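Deferrochelatase (PDB 5DE0) binds heme b and probably acts as a dye-decolorizing (DyP-type) peroxidase, using the heme iron to oxidise its substrates. Local coordinates at residues L229-H234 and A251-L256. Sequence-based numbering, arbitrary orientation.
With HEM (protoporphyrin IX containing Fe), chain F.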
ATOM      1  N   LEU B 229     -33.567   3.463   2.557  1.00 36.40           N
ATOM      2  CA  LEU B 229     -32.508   4.235   3.196  1.00 34.10           C
ATOM      3  C   LEU B 229     -31.241   4.089   2.380  1.00 31.77           C
ATOM      4  O   LEU B 229     -30.653   3.009   2.319  1.00 30.98           O
ATOM      5  CB  LEU B 229     -32.267   3.777   4.634  1.00 33.12           C
ATOM      6  CG  LEU B 229     -33.495   3.629   5.535  1.00 36.00           C
ATOM      7  CD1 LEU B 229     -33.108   3.102   6.934  1.00 35.10           C
ATOM      8  CD2 LEU B 229     -34.225   4.955   5.657  1.00 37.59           C
ATOM      9  N   LYS B 230     -30.841   5.173   1.728  1.00 29.77           N
ATOM     10  CA  LYS B 230     -29.710   5.116   0.818  1.00 29.25           C
ATOM     11  C   LYS B 230     -28.499   5.888   1.331  1.00 26.80           C
ATOM     12  O   LYS B 230     -28.632   6.911   2.000  1.00 25.94           O
ATOM     13  CB  LYS B 230     -30.125   5.630  -0.561  1.00 30.39           C
ATOM     14  CG  LYS B 230     -30.975   4.630  -1.324  1.00 32.95           C
ATOM     15  CD  LYS B 230     -31.541   5.207  -2.603  1.00 37.94           C
ATOM     16  CE  LYS B 230     -32.169   4.114  -3.447  1.00 40.79           C
ATOM     17  NZ  LYS B 230     -33.109   3.274  -2.653  1.00 41.19           N
ATOM     18  N   ILE B 231     -27.315   5.365   1.025  1.00 25.49           N
ATOM     19  CA  ILE B 231     -26.054   6.006   1.381  1.00 23.96           C
ATOM     20  C   ILE B 231     -25.120   6.007   0.178  1.00 24.41           C
ATOM     21  O   ILE B 231     -25.297   5.225  -0.756  1.00 23.29           O
ATOM     22  CB  ILE B 231     -25.357   5.300   2.563  1.00 22.75           C
ATOM     23  CG1 ILE B 231     -24.981   3.867   2.182  1.00 22.36           C
ATOM     24  CG2 ILE B 231     -26.244   5.318   3.801  1.00 23.80           C
ATOM     25  CD1 ILE B 231     -24.289   3.107   3.292  1.00 22.33           C
ATOM     26  N   VAL B 232     -24.133   6.896   0.200  1.00 22.68           N
ATOM     27  CA  VAL B 232     -23.119   6.938  -0.844  1.00 21.98           C
ATOM     28  C   VAL B 232     -21.809   6.372  -0.307  1.00 21.23           C
ATOM     29  O   VAL B 232     -21.141   7.002   0.512  1.00 20.37           O
ATOM     30  CB  VAL B 232     -22.894   8.369  -1.365  1.00 22.89           C
ATOM     31  CG1 VAL B 232     -21.761   8.394  -2.383  1.00 23.10           C
ATOM     32  CG2 VAL B 232     -24.176   8.919  -1.975  1.00 25.16           C
ATOM     33  N   ARG B 233     -21.450   5.179  -0.771  1.00 21.63           N
ATOM     34  CA  ARG B 233     -20.259   4.495  -0.283  1.00 20.62           C
ATOM     35  C   ARG B 233     -19.020   4.830  -1.107  1.00 20.27           C
ATOM     36  O   ARG B 233     -19.083   4.919  -2.333  1.00 20.93           O
ATOM     37  CB  ARG B 233     -20.482   2.980  -0.278  1.00 21.16           C
ATOM     38  CG  ARG B 233     -21.523   2.504   0.723  1.00 21.66           C
ATOM     39  CD  ARG B 233     -21.927   1.062   0.449  1.00 23.24           C
ATOM     40  NE  ARG B 233     -22.758   0.948  -0.745  1.00 23.15           N
ATOM     41  CZ  ARG B 233     -22.855  -0.149  -1.488  1.00 23.54           C
ATOM     42  NH1 ARG B 233     -22.161  -1.232  -1.167  1.00 23.38           N
ATOM     43  NH2 ARG B 233     -23.639  -0.161  -2.558  1.00 23.72           N
ATOM     44  N   HIS B 234     -17.896   5.011  -0.423  1.00 20.75           N
ATOM     45  CA  HIS B 234     -16.619   5.265  -1.083  1.00 19.45           C
ATOM     46  C   HIS B 234     -15.594   4.220  -0.666  1.00 19.99           C
ATOM     47  O   HIS B 234     -14.386   4.454  -0.738  1.00 19.52           O
ATOM     48  CB  HIS B 234     -16.104   6.669  -0.757  1.00 19.53           C
ATOM     49  CG  HIS B 234     -16.575   7.723  -1.708  1.00 20.91           C
ATOM     50  ND1 HIS B 234     -15.997   7.916  -2.945  1.00 19.13           N
ATOM     51  CD2 HIS B 234     -17.565   8.640  -1.609  1.00 19.58           C
ATOM     52  CE1 HIS B 234     -16.612   8.907  -3.566  1.00 20.51           C
ATOM     53  NE2 HIS B 234     -17.568   9.364  -2.777  1.00 20.56           N
ATOM     54  N   ALA B 251     -18.837   5.714   4.159  1.00 17.43           N
ATOM     55  CA  ALA B 251     -20.071   6.126   3.505  1.00 20.16           C
ATOM     56  C   ALA B 251     -20.449   7.557   3.869  1.00 20.07           C
ATOM     57  O   ALA B 251     -20.168   8.025   4.973  1.00 20.07           O
ATOM     58  CB  ALA B 251     -21.206   5.174   3.864  1.00 19.68           C
ATOM     59  N   TYR B 252     -21.086   8.243   2.928  1.00 20.19           N
ATOM     60  CA  TYR B 252     -21.592   9.589   3.160  1.00 20.65           C
ATOM     61  C   TYR B 252     -23.112   9.581   3.053  1.00 21.54           C
ATOM     62  O   TYR B 252     -23.675   8.836   2.251  1.00 22.31           O
ATOM     63  CB  TYR B 252     -20.991  10.578   2.157  1.00 20.62           C
ATOM     64  CG  TYR B 252     -19.505  10.815   2.323  1.00 19.92           C
ATOM     65  CD1 TYR B 252     -18.575   9.910   1.826  1.00 19.47           C
ATOM     66  CD2 TYR B 252     -19.032  11.953   2.964  1.00 20.00           C
ATOM     67  CE1 TYR B 252     -17.217  10.127   1.974  1.00 18.56           C
ATOM     68  CE2 TYR B 252     -17.676  12.178   3.112  1.00 20.72           C
ATOM     69  CZ  TYR B 252     -16.774  11.262   2.616  1.00 19.24           C
ATOM     70  OH  TYR B 252     -15.424  11.489   2.766  1.00 19.00           O
ATOM     71  N   CYS B 253     -23.777  10.396   3.866  1.00 22.03           N
ATOM     72  CA  CYS B 253     -25.233  10.477   3.820  1.00 23.10           C
ATOM     73  C   CYS B 253     -25.751  11.800   4.375  1.00 24.56           C
ATOM     74  O   CYS B 253     -25.137  12.398   5.260  1.00 23.93           O
ATOM     75  CB  CYS B 253     -25.859   9.315   4.589  1.00 23.02           C
ATOM     76  SG  CYS B 253     -27.645   9.193   4.393  1.00 25.26           S
ATOM     77  N   HIS B 254     -26.888  12.248   3.850  1.00 24.78           N
ATOM     78  CA  HIS B 254     -27.487  13.514   4.263  1.00 25.54           C
ATOM     79  C   HIS B 254     -28.011  13.441   5.693  1.00 25.10           C
ATOM     80  O   HIS B 254     -28.257  14.465   6.328  1.00 25.63           O
ATOM     81  CB  HIS B 254     -28.620  13.907   3.310  1.00 26.61           C
ATOM     82  CG  HIS B 254     -29.836  13.041   3.426  1.00 26.05           C
ATOM     83  ND1 HIS B 254     -29.989  11.872   2.712  1.00 26.24           N
ATOM     84  CD2 HIS B 254     -30.959  13.174   4.171  1.00 25.93           C
ATOM     85  CE1 HIS B 254     -31.151  11.323   3.012  1.00 26.27           C
ATOM     86  NE2 HIS B 254     -31.761  12.094   3.896  1.00 25.93           N
ATOM     87  N   THR B 255     -28.182  12.221   6.190  1.00 24.87           N
ATOM     88  CA  THR B 255     -28.621  12.003   7.561  1.00 25.66           C
ATOM     89  C   THR B 255     -27.883  10.819   8.171  1.00 25.26           C
ATOM     90  O   THR B 255     -27.695   9.788   7.527  1.00 25.43           O
ATOM     91  CB  THR B 255     -30.146  11.766   7.643  1.00 25.73           C
ATOM     92  OG1 THR B 255     -30.500  11.374   8.974  1.00 26.25           O
ATOM     93  CG2 THR B 255     -30.583  10.681   6.669  1.00 25.83           C
ATOM     94  N   LEU B 256     -27.456  10.977   9.419  1.00 25.46           N
ATOM     95  CA  LEU B 256     -26.718   9.931  10.117  1.00 24.97           C
ATOM     96  C   LEU B 256     -27.643   8.778  10.494  1.00 25.06           C
ATOM     97  O   LEU B 256     -27.190   7.685  10.835  1.00 25.29           O
ATOM     98  CB  LEU B 256     -26.036  10.509  11.361  1.00 24.28           C
ATOM     99  CG  LEU B 256     -25.062   9.627  12.145  1.00 23.88           C
ATOM    100  CD1 LEU B 256     -23.817  10.421  12.511  1.00 24.07           C
ATOM    101  CD2 LEU B 256     -25.725   9.066  13.396  1.00 23.69           C
TER
HETATM  102  CHA HEM F 401     -24.364  -3.545  -0.674  1.00 24.51           C
HETATM  103  CHB HEM F 401     -24.155  -0.773   3.301  1.00 23.66           C
HETATM  104  CHC HEM F 401     -20.360  -3.338   4.941  1.00 23.49           C
HETATM  105  CHD HEM F 401     -20.055  -5.495   0.608  1.00 24.63           C
HETATM  106  C1A HEM F 401     -24.643  -2.572   0.260  1.00 24.82           C
HETATM  107  C2A HEM F 401     -25.709  -1.593   0.186  1.00 25.10           C
HETATM  108  C3A HEM F 401     -25.648  -0.828   1.281  1.00 24.49           C
HETATM  109  C4A HEM F 401     -24.543  -1.296   2.089  1.00 23.72           C
HETATM  110  CMA HEM F 401     -26.581   0.349   1.641  1.00 23.93           C
HETATM  111  CAA HEM F 401     -26.734  -1.466  -0.963  1.00 24.63           C
HETATM  112  CBA HEM F 401     -28.062  -2.063  -0.502  1.00 26.60           C
HETATM  113  CGA HEM F 401     -29.033  -2.105  -1.649  1.00 26.68           C
HETATM  114  O1A HEM F 401     -28.919  -3.028  -2.496  1.00 26.84           O
HETATM  115  O2A HEM F 401     -29.921  -1.217  -1.711  1.00 27.26           O
HETATM  116  C1B HEM F 401     -23.172  -1.279   4.121  1.00 23.33           C
HETATM  117  C2B HEM F 401     -22.953  -0.899   5.498  1.00 23.47           C
HETATM  118  C3B HEM F 401     -21.912  -1.589   5.964  1.00 23.67           C
HETATM  119  C4B HEM F 401     -21.423  -2.453   4.896  1.00 22.62           C
HETATM  120  CMB HEM F 401     -23.772   0.140   6.297  1.00 22.57           C
HETATM  121  CAB HEM F 401     -21.386  -1.437   7.409  1.00 21.91           C
HETATM  122  CBB HEM F 401     -20.313  -2.090   7.850  1.00 23.47           C
HETATM  123  C1C HEM F 401     -19.916  -4.128   3.900  1.00 23.69           C
HETATM  124  C2C HEM F 401     -18.751  -4.994   3.910  1.00 24.21           C
HETATM  125  C3C HEM F 401     -18.671  -5.587   2.704  1.00 24.32           C
HETATM  126  C4C HEM F 401     -19.786  -5.117   1.906  1.00 24.78           C
HETATM  127  CMC HEM F 401     -17.805  -5.154   5.124  1.00 22.87           C
HETATM  128  CAC HEM F 401     -17.643  -6.607   2.151  1.00 23.95           C
HETATM  129  CBC HEM F 401     -16.665  -7.171   2.866  1.00 25.54           C
HETATM  130  C1D HEM F 401     -21.225  -5.278  -0.090  1.00 24.16           C
HETATM  131  C2D HEM F 401     -21.645  -6.011  -1.263  1.00 24.82           C
HETATM  132  C3D HEM F 401     -22.992  -5.400  -1.667  1.00 24.26           C
HETATM  133  C4D HEM F 401     -23.251  -4.360  -0.696  1.00 24.13           C
HETATM  134  CMD HEM F 401     -20.900  -7.165  -1.967  1.00 24.94           C
HETATM  135  CAD HEM F 401     -23.883  -5.818  -2.854  1.00 24.58           C
HETATM  136  CBD HEM F 401     -23.476  -5.072  -4.120  1.00 24.72           C
HETATM  137  CGD HEM F 401     -23.728  -3.597  -3.951  1.00 25.80           C
HETATM  138  O1D HEM F 401     -22.761  -2.855  -3.639  1.00 24.26           O
HETATM  139  O2D HEM F 401     -24.893  -3.157  -4.132  1.00 25.58           O
HETATM  140  NA  HEM F 401     -23.952  -2.360   1.436  1.00 25.41           N
HETATM  141  NB  HEM F 401     -22.223  -2.229   3.787  1.00 24.74           N
HETATM  142  NC  HEM F 401     -20.522  -4.232   2.662  1.00 25.38           N
HETATM  143  ND  HEM F 401     -22.192  -4.323   0.207  1.00 25.53           N
HETATM  144 FE   HEM F 401     -22.267  -3.360   2.043  1.00 29.49          FE
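V232 and Y252 form an antiparallel hydrogen-bonded pair, V232 N giving its hydrogen to Y252 O at 2.9 Å and Y252 N to V232 O at 2.7 Å, both nearly straight. Next along, R233 and A251 make a non-hydrogen-bonded pair on the heme-facing side; their CA atoms lie 4.1 Å apart, and alanine's short side chain fits beside I231 CD1. With chi1 at 63°, I231 sends CG1 and CD1 to heme CMA and CHB, and CG2 to C253 CB (4.1 Å). Arginine suits position 233 because its flat cation lies over the porphyrin, HEM C1A 3.1 Å from the guanidinium plane near its rim, while NH1 and NH2 both hydrogen-bond propionate O1D, bent at about 145°. The paired residues form the open end of hairpin 232-239/247-253, whose first strand edges the four-stranded antiparallel sheet of the C-terminal ferredoxin-like half of the DyP fold. On the V232 and Y252 face, apolar V232 packs under V160 and A161 of helix 155-161. The Y252 ring obliquely meets H234, just past the pairs, planes 89° apart; these buried aromatics have polar partners, I11 O for H234 NE2 and H101 ND1 for Y252 OH. Further out, D147 salt-bridges R233 NH1, and N151 OD1 accepts from R233 N.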